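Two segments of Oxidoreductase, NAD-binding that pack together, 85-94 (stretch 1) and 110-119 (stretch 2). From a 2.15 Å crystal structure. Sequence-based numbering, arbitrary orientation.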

ATOM      1  N   VAL A  85      -4.542  -4.603  21.323  1.00 22.95           N
ATOM      2  CA  VAL A  85      -3.726  -5.344  20.366  1.00 22.55           C
ATOM      3  C   VAL A  85      -3.313  -4.394  19.234  1.00 26.88           C
ATOM      4  O   VAL A  85      -4.161  -3.712  18.643  1.00 25.17           O
ATOM      5  CB  VAL A  85      -4.486  -6.579  19.836  1.00 24.81           C
ATOM      6  CG1 VAL A  85      -3.768  -7.218  18.634  1.00 22.02           C
ATOM      7  CG2 VAL A  85      -4.693  -7.631  20.962  1.00 24.01           C
ATOM      8  N   HIS A  86      -2.013  -4.338  18.946  1.00 25.35           N
ATOM      9  CA  HIS A  86      -1.517  -3.526  17.834  1.00 22.94           C
ATOM     10  C   HIS A  86      -1.982  -4.103  16.491  1.00 21.63           C
ATOM     11  O   HIS A  86      -2.201  -5.314  16.352  1.00 22.03           O
ATOM     12  CB  HIS A  86       0.008  -3.453  17.851  1.00 19.23           C
ATOM     13  CG  HIS A  86       0.611  -3.140  19.192  1.00 21.68           C
ATOM     14  ND1 HIS A  86       0.771  -1.854  19.664  1.00 28.95           N
ATOM     15  CD2 HIS A  86       1.147  -3.948  20.135  1.00 24.56           C
ATOM     16  CE1 HIS A  86       1.345  -1.887  20.854  1.00 23.21           C
ATOM     17  NE2 HIS A  86       1.594  -3.146  21.157  1.00 24.45           N
ATOM     18  N   CYS A  87      -2.103  -3.231  15.480  1.00 17.19           N
ATOM     19  CA  CYS A  87      -2.742  -3.596  14.213  1.00 17.36           C
ATOM     20  C   CYS A  87      -1.939  -3.142  13.002  1.00 21.39           C
ATOM     21  O   CYS A  87      -1.572  -1.965  12.892  1.00 21.32           O
ATOM     22  CB  CYS A  87      -4.149  -2.979  14.117  1.00 26.17           C
ATOM     23  SG  CYS A  87      -5.294  -3.637  15.281  1.00 27.21           S
ATOM     24  N   LEU A  88      -1.689  -4.075  12.092  1.00 21.44           N
ATOM     25  CA  LEU A  88      -1.298  -3.772  10.717  1.00 22.67           C
ATOM     26  C   LEU A  88      -2.515  -4.064   9.822  1.00 21.23           C
ATOM     27  O   LEU A  88      -2.923  -5.222   9.672  1.00 22.97           O
ATOM     28  CB  LEU A  88      -0.063  -4.591  10.310  1.00 21.55           C
ATOM     29  CG  LEU A  88       0.290  -4.746   8.827  1.00 19.35           C
ATOM     30  CD1 LEU A  88       0.495  -3.382   8.172  1.00 23.80           C
ATOM     31  CD2 LEU A  88       1.507  -5.630   8.629  1.00 16.50           C
ATOM     32  N   ILE A  89      -3.111  -3.019   9.247  1.00 20.04           N
ATOM     33  CA  ILE A  89      -4.313  -3.147   8.425  1.00 21.43           C
ATOM     34  C   ILE A  89      -3.904  -3.130   6.959  1.00 23.52           C
ATOM     35  O   ILE A  89      -3.178  -2.227   6.519  1.00 20.77           O
ATOM     36  CB  ILE A  89      -5.313  -2.017   8.718  1.00 22.85           C
ATOM     37  CG1 ILE A  89      -5.729  -2.035  10.189  1.00 20.67           C
ATOM     38  CG2 ILE A  89      -6.541  -2.124   7.791  1.00 20.77           C
ATOM     39  CD1 ILE A  89      -6.637  -0.898  10.576  1.00 19.38           C
ATOM     40  N   GLU A  90      -4.359  -4.120   6.198  1.00 26.98           N
ATOM     41  CA  GLU A  90      -4.079  -4.094   4.767  1.00 25.39           C
ATOM     42  C   GLU A  90      -4.675  -2.831   4.145  1.00 24.98           C
ATOM     43  O   GLU A  90      -5.670  -2.284   4.625  1.00 23.77           O
ATOM     44  CB  GLU A  90      -4.621  -5.362   4.099  1.00 28.69           C
ATOM     45  CG  GLU A  90      -4.366  -5.499   2.594  1.00 32.84           C
ATOM     46  CD  GLU A  90      -2.881  -5.417   2.201  1.00 35.43           C
ATOM     47  OE1 GLU A  90      -2.016  -5.977   2.920  1.00 33.63           O
ATOM     48  OE2 GLU A  90      -2.590  -4.799   1.148  1.00 34.13           O
ATOM     49  N   LYS A  91      -4.011  -2.318   3.112  1.00 28.14           N
ATOM     50  CA  LYS A  91      -4.571  -1.184   2.392  1.00 25.41           C
ATOM     51  C   LYS A  91      -5.770  -1.636   1.558  1.00 18.51           C
ATOM     52  O   LYS A  91      -5.815  -2.771   1.078  1.00 25.21           O
ATOM     53  CB  LYS A  91      -3.518  -0.538   1.490  1.00 23.54           C
ATOM     54  CG  LYS A  91      -3.044  -1.433   0.357  1.00 21.68           C
ATOM     55  CD  LYS A  91      -3.823  -1.189  -0.942  1.00 28.83           C
ATOM     56  CE  LYS A  91      -3.439  -2.236  -1.984  1.00 30.67           C
ATOM     57  NZ  LYS A  91      -4.580  -2.689  -2.826  1.00 36.92           N
ATOM     58  N   PRO A  92      -6.765  -0.765   1.370  1.00 24.98           N
ATOM     59  CA  PRO A  92      -6.859   0.562   1.981  1.00 22.46           C
ATOM     60  C   PRO A  92      -7.366   0.531   3.416  1.00 21.67           C
ATOM     61  O   PRO A  92      -8.067  -0.394   3.808  1.00 24.70           O
ATOM     62  CB  PRO A  92      -7.837   1.298   1.066  1.00 18.97           C
ATOM     63  CG  PRO A  92      -8.662   0.240   0.469  1.00 24.78           C
ATOM     64  CD  PRO A  92      -7.807  -0.983   0.348  1.00 23.10           C
ATOM     65  N   PHE A  93      -6.977   1.562   4.163  1.00 22.16           N
ATOM     66  CA  PHE A  93      -7.295   1.721   5.581  1.00 24.11           C
ATOM     67  C   PHE A  93      -8.763   1.413   5.877  1.00 26.08           C
ATOM     68  O   PHE A  93      -9.079   0.484   6.637  1.00 24.71           O
ATOM     69  CB  PHE A  93      -6.938   3.163   5.970  1.00 18.71           C
ATOM     70  CG  PHE A  93      -6.878   3.434   7.453  1.00 25.44           C
ATOM     71  CD1 PHE A  93      -7.223   2.464   8.390  1.00 24.04           C
ATOM     72  CD2 PHE A  93      -6.458   4.684   7.906  1.00 24.95           C
ATOM     73  CE1 PHE A  93      -7.161   2.730   9.743  1.00 19.78           C
ATOM     74  CE2 PHE A  93      -6.388   4.967   9.265  1.00 26.58           C
ATOM     75  CZ  PHE A  93      -6.745   3.987  10.189  1.00 24.89           C
ATOM     76  N   THR A  94      -9.672   2.200   5.301  1.00 24.81           N
ATOM     77  CA  THR A  94     -11.111   2.095   5.568  1.00 24.45           C
ATOM     78  C   THR A  94     -11.875   2.523   4.314  1.00 30.83           C
ATOM     79  O   THR A  94     -11.287   2.762   3.255  1.00 26.20           O
ATOM     80  CB  THR A  94     -11.530   2.970   6.760  1.00 25.92           C
ATOM     81  OG1 THR A  94     -11.047   4.313   6.566  1.00 27.56           O
ATOM     82  CG2 THR A  94     -11.007   2.427   8.074  1.00 22.70           C
ATOM     83  N   ARG A 110      -4.983   4.297  23.171  1.00 33.89           N
ATOM     84  CA  ARG A 110      -4.505   3.019  23.680  1.00 32.12           C
ATOM     85  C   ARG A 110      -2.990   2.886  23.633  1.00 32.80           C
ATOM     86  O   ARG A 110      -2.462   1.880  24.121  1.00 33.02           O
ATOM     87  CB  ARG A 110      -5.141   1.866  22.896  1.00 38.46           C
ATOM     88  CG  ARG A 110      -6.643   1.722  23.063  1.00 30.43           C
ATOM     89  CD  ARG A 110      -7.003   1.579  24.528  1.00 40.29           C
ATOM     90  NE  ARG A 110      -6.472   0.357  25.129  1.00 35.67           N
ATOM     91  CZ  ARG A 110      -7.225  -0.689  25.452  1.00 42.47           C
ATOM     92  NH1 ARG A 110      -6.672  -1.770  26.010  1.00 38.83           N
ATOM     93  NH2 ARG A 110      -8.539  -0.651  25.208  1.00 32.66           N
ATOM     94  N   HIS A 111      -2.286   3.879  23.084  1.00 31.71           N
ATOM     95  CA  HIS A 111      -0.844   3.808  22.866  1.00 30.31           C
ATOM     96  C   HIS A 111      -0.483   2.542  22.087  1.00 28.82           C
ATOM     97  O   HIS A 111       0.406   1.778  22.464  1.00 32.58           O
ATOM     98  CB  HIS A 111      -0.075   3.892  24.190  1.00 36.82           C
ATOM     99  CG  HIS A 111      -0.326   5.155  24.959  1.00 44.70           C
ATOM    100  ND1 HIS A 111      -0.868   5.161  26.228  1.00 45.38           N
ATOM    101  CD2 HIS A 111      -0.109   6.455  24.638  1.00 47.23           C
ATOM    102  CE1 HIS A 111      -0.974   6.408  26.655  1.00 47.77           C
ATOM    103  NE2 HIS A 111      -0.523   7.213  25.709  1.00 51.82           N
ATOM    104  N   LEU A 112      -1.184   2.334  20.973  1.00 31.24           N
ATOM    105  CA  LEU A 112      -0.994   1.191  20.094  1.00 28.24           C
ATOM    106  C   LEU A 112      -0.345   1.636  18.790  1.00 27.46           C
ATOM    107  O   LEU A 112      -0.529   2.772  18.343  1.00 23.22           O
ATOM    108  CB  LEU A 112      -2.333   0.505  19.789  1.00 23.59           C
ATOM    109  CG  LEU A 112      -3.060  -0.151  20.971  1.00 24.71           C
ATOM    110  CD1 LEU A 112      -4.406  -0.767  20.527  1.00 16.90           C
ATOM    111  CD2 LEU A 112      -2.145  -1.177  21.641  1.00 20.46           C
ATOM    112  N   VAL A 113       0.423   0.732  18.182  1.00 25.38           N
ATOM    113  CA  VAL A 113       0.969   0.986  16.850  1.00 21.10           C
ATOM    114  C   VAL A 113      -0.106   0.663  15.827  1.00 23.62           C
ATOM    115  O   VAL A 113      -0.716  -0.415  15.857  1.00 21.03           O
ATOM    116  CB  VAL A 113       2.241   0.155  16.597  1.00 19.38           C
ATOM    117  CG1 VAL A 113       2.607   0.186  15.124  1.00 18.68           C
ATOM    118  CG2 VAL A 113       3.400   0.683  17.438  1.00 27.31           C
ATOM    119  N   LEU A 114      -0.349   1.601  14.929  1.00 26.71           N
ATOM    120  CA  LEU A 114      -1.324   1.459  13.864  1.00 23.60           C
ATOM    121  C   LEU A 114      -0.566   1.613  12.554  1.00 21.68           C
ATOM    122  O   LEU A 114      -0.017   2.683  12.273  1.00 23.46           O
ATOM    123  CB  LEU A 114      -2.428   2.502  14.021  1.00 27.00           C
ATOM    124  CG  LEU A 114      -3.484   2.748  12.954  1.00 23.40           C
ATOM    125  CD1 LEU A 114      -4.201   1.452  12.558  1.00 29.03           C
ATOM    126  CD2 LEU A 114      -4.464   3.769  13.501  1.00 26.33           C
ATOM    127  N   ALA A 115      -0.498   0.536  11.781  1.00 24.43           N
ATOM    128  CA  ALA A 115       0.179   0.536  10.497  1.00 21.13           C
ATOM    129  C   ALA A 115      -0.807   0.121   9.415  1.00 25.34           C
ATOM    130  O   ALA A 115      -1.688  -0.719   9.645  1.00 23.72           O
ATOM    131  CB  ALA A 115       1.402  -0.386  10.507  1.00 17.83           C
ATOM    132  N   ILE A 116      -0.674   0.737   8.245  1.00 20.84           N
ATOM    133  CA  ILE A 116      -1.471   0.402   7.074  1.00 20.60           C
ATOM    134  C   ILE A 116      -0.551  -0.290   6.077  1.00 23.11           C
ATOM    135  O   ILE A 116       0.597   0.129   5.889  1.00 22.83           O
ATOM    136  CB  ILE A 116      -2.131   1.652   6.451  1.00 20.36           C
ATOM    137  CG1 ILE A 116      -2.772   2.526   7.528  1.00 21.87           C
ATOM    138  CG2 ILE A 116      -3.199   1.252   5.437  1.00 22.23           C
ATOM    139  CD1 ILE A 116      -3.753   1.784   8.439  1.00 20.50           C
ATOM    140  N   GLY A 117      -1.053  -1.346   5.441  1.00 19.92           N
ATOM    141  CA  GLY A 117      -0.273  -2.115   4.488  1.00 19.13           C
ATOM    142  C   GLY A 117      -0.059  -1.470   3.128  1.00 25.90           C
ATOM    143  O   GLY A 117      -0.582  -1.948   2.119  1.00 25.51           O
ATOM    144  N   HIS A 118       0.740  -0.402   3.082  1.00 21.46           N
ATOM    145  CA  HIS A 118       1.072   0.266   1.829  1.00 25.43           C
ATOM    146  C   HIS A 118       2.435  -0.237   1.365  1.00 24.71           C
ATOM    147  O   HIS A 118       3.474   0.420   1.523  1.00 21.66           O
ATOM    148  CB  HIS A 118       1.024   1.777   2.006  1.00 25.25           C
ATOM    149  CG  HIS A 118      -0.362   2.326   1.903  1.00 24.67           C
ATOM    150  ND1 HIS A 118      -1.077   2.301   0.727  1.00 20.17           N
ATOM    151  CD2 HIS A 118      -1.181   2.871   2.832  1.00 22.99           C
ATOM    152  CE1 HIS A 118      -2.267   2.838   0.926  1.00 23.24           C
ATOM    153  NE2 HIS A 118      -2.359   3.187   2.197  1.00 28.67           N
ATOM    154  N   ILE A 119       2.389  -1.410   0.725  1.00 21.99           N
ATOM    155  CA  ILE A 119       3.569  -2.227   0.461  1.00 25.90           C
ATOM    156  C   ILE A 119       4.609  -1.511  -0.403  1.00 25.69           C
ATOM    157  O   ILE A 119       5.817  -1.711  -0.208  1.00 23.43           O
ATOM    158  CB  ILE A 119       3.140  -3.577  -0.158  1.00 29.67           C
ATOM    159  CG1 ILE A 119       4.308  -4.572  -0.153  1.00 30.17           C
ATOM    160  CG2 ILE A 119       2.542  -3.395  -1.573  1.00 23.89           C
ATOM    161  CD1 ILE A 119       3.891  -6.034  -0.060  1.00 27.31           C
TER
HETATM  162  O   HOH W   1      -5.018   3.812   2.906  1.00 25.64           O

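How does stretch 2 first meet its partner? It arrives by way of His-111, which leaves a helix in a Schellman motif, and the contact gains substance at Leu-112. CD2 of Leu-112 lies over one face of the His-86 ring, 3.9 Å from its centroid, a CH-pi contact. The edge of the same ring serves Val-113: its backbone N donates to His-86 ND1 at 3.0 Å, nearly straight at 172°. Because ND1 accepts here, a side chain takes the place a backbone carbonyl would fill in a regular ladder.

What holds the two backbones together from there on? Parallel strands exchange hydrogen bonds in alternation. Cys-87 N donates to Val-113 O (3.2 Å), Ala-115 N to Cys-87 O (2.9 Å), Ile-89 N to Ala-115 O (2.7 Å) and Gly-117 N to Ile-89 O (2.5 Å). Cys-87 and Ile-89 thus use both their N and O, as does Ala-115, while Leu-114 and Ile-116 instead turn their CA atoms toward the carbonyls of Cys-87 and Ile-89.

Where do the side chains go? Those of Leu-114 and Ile-116 share a face with Cys-87 and Ile-89. Leu-114 CD1 meets Ile-89 CD1 at 3.9 Å, and its CD2 lies 4.0 Å from Phe-93 CZ. Ala-115 is on the other face, its CB 3.9 Å from Leu-88 CD1. Ile-116 reaches further: its CD1 sits over the face of the Phe-93 ring, 3.6 Å from the centroid, so the loop after strand 86-90 folds back to cover this apolar patch.

How does the contact close? Gly-117 has no side chain, and an ideal CB there would lie only 3.0 Å from Glu-90 OE1. Beyond it, the His-118 ring receives Lys-91 CB over one face, 3.9 Å from the centroid. A water joins His-118 NE2 (2.8 Å from the water O) to Phe-93 N, which donates to that O at 3.2 Å.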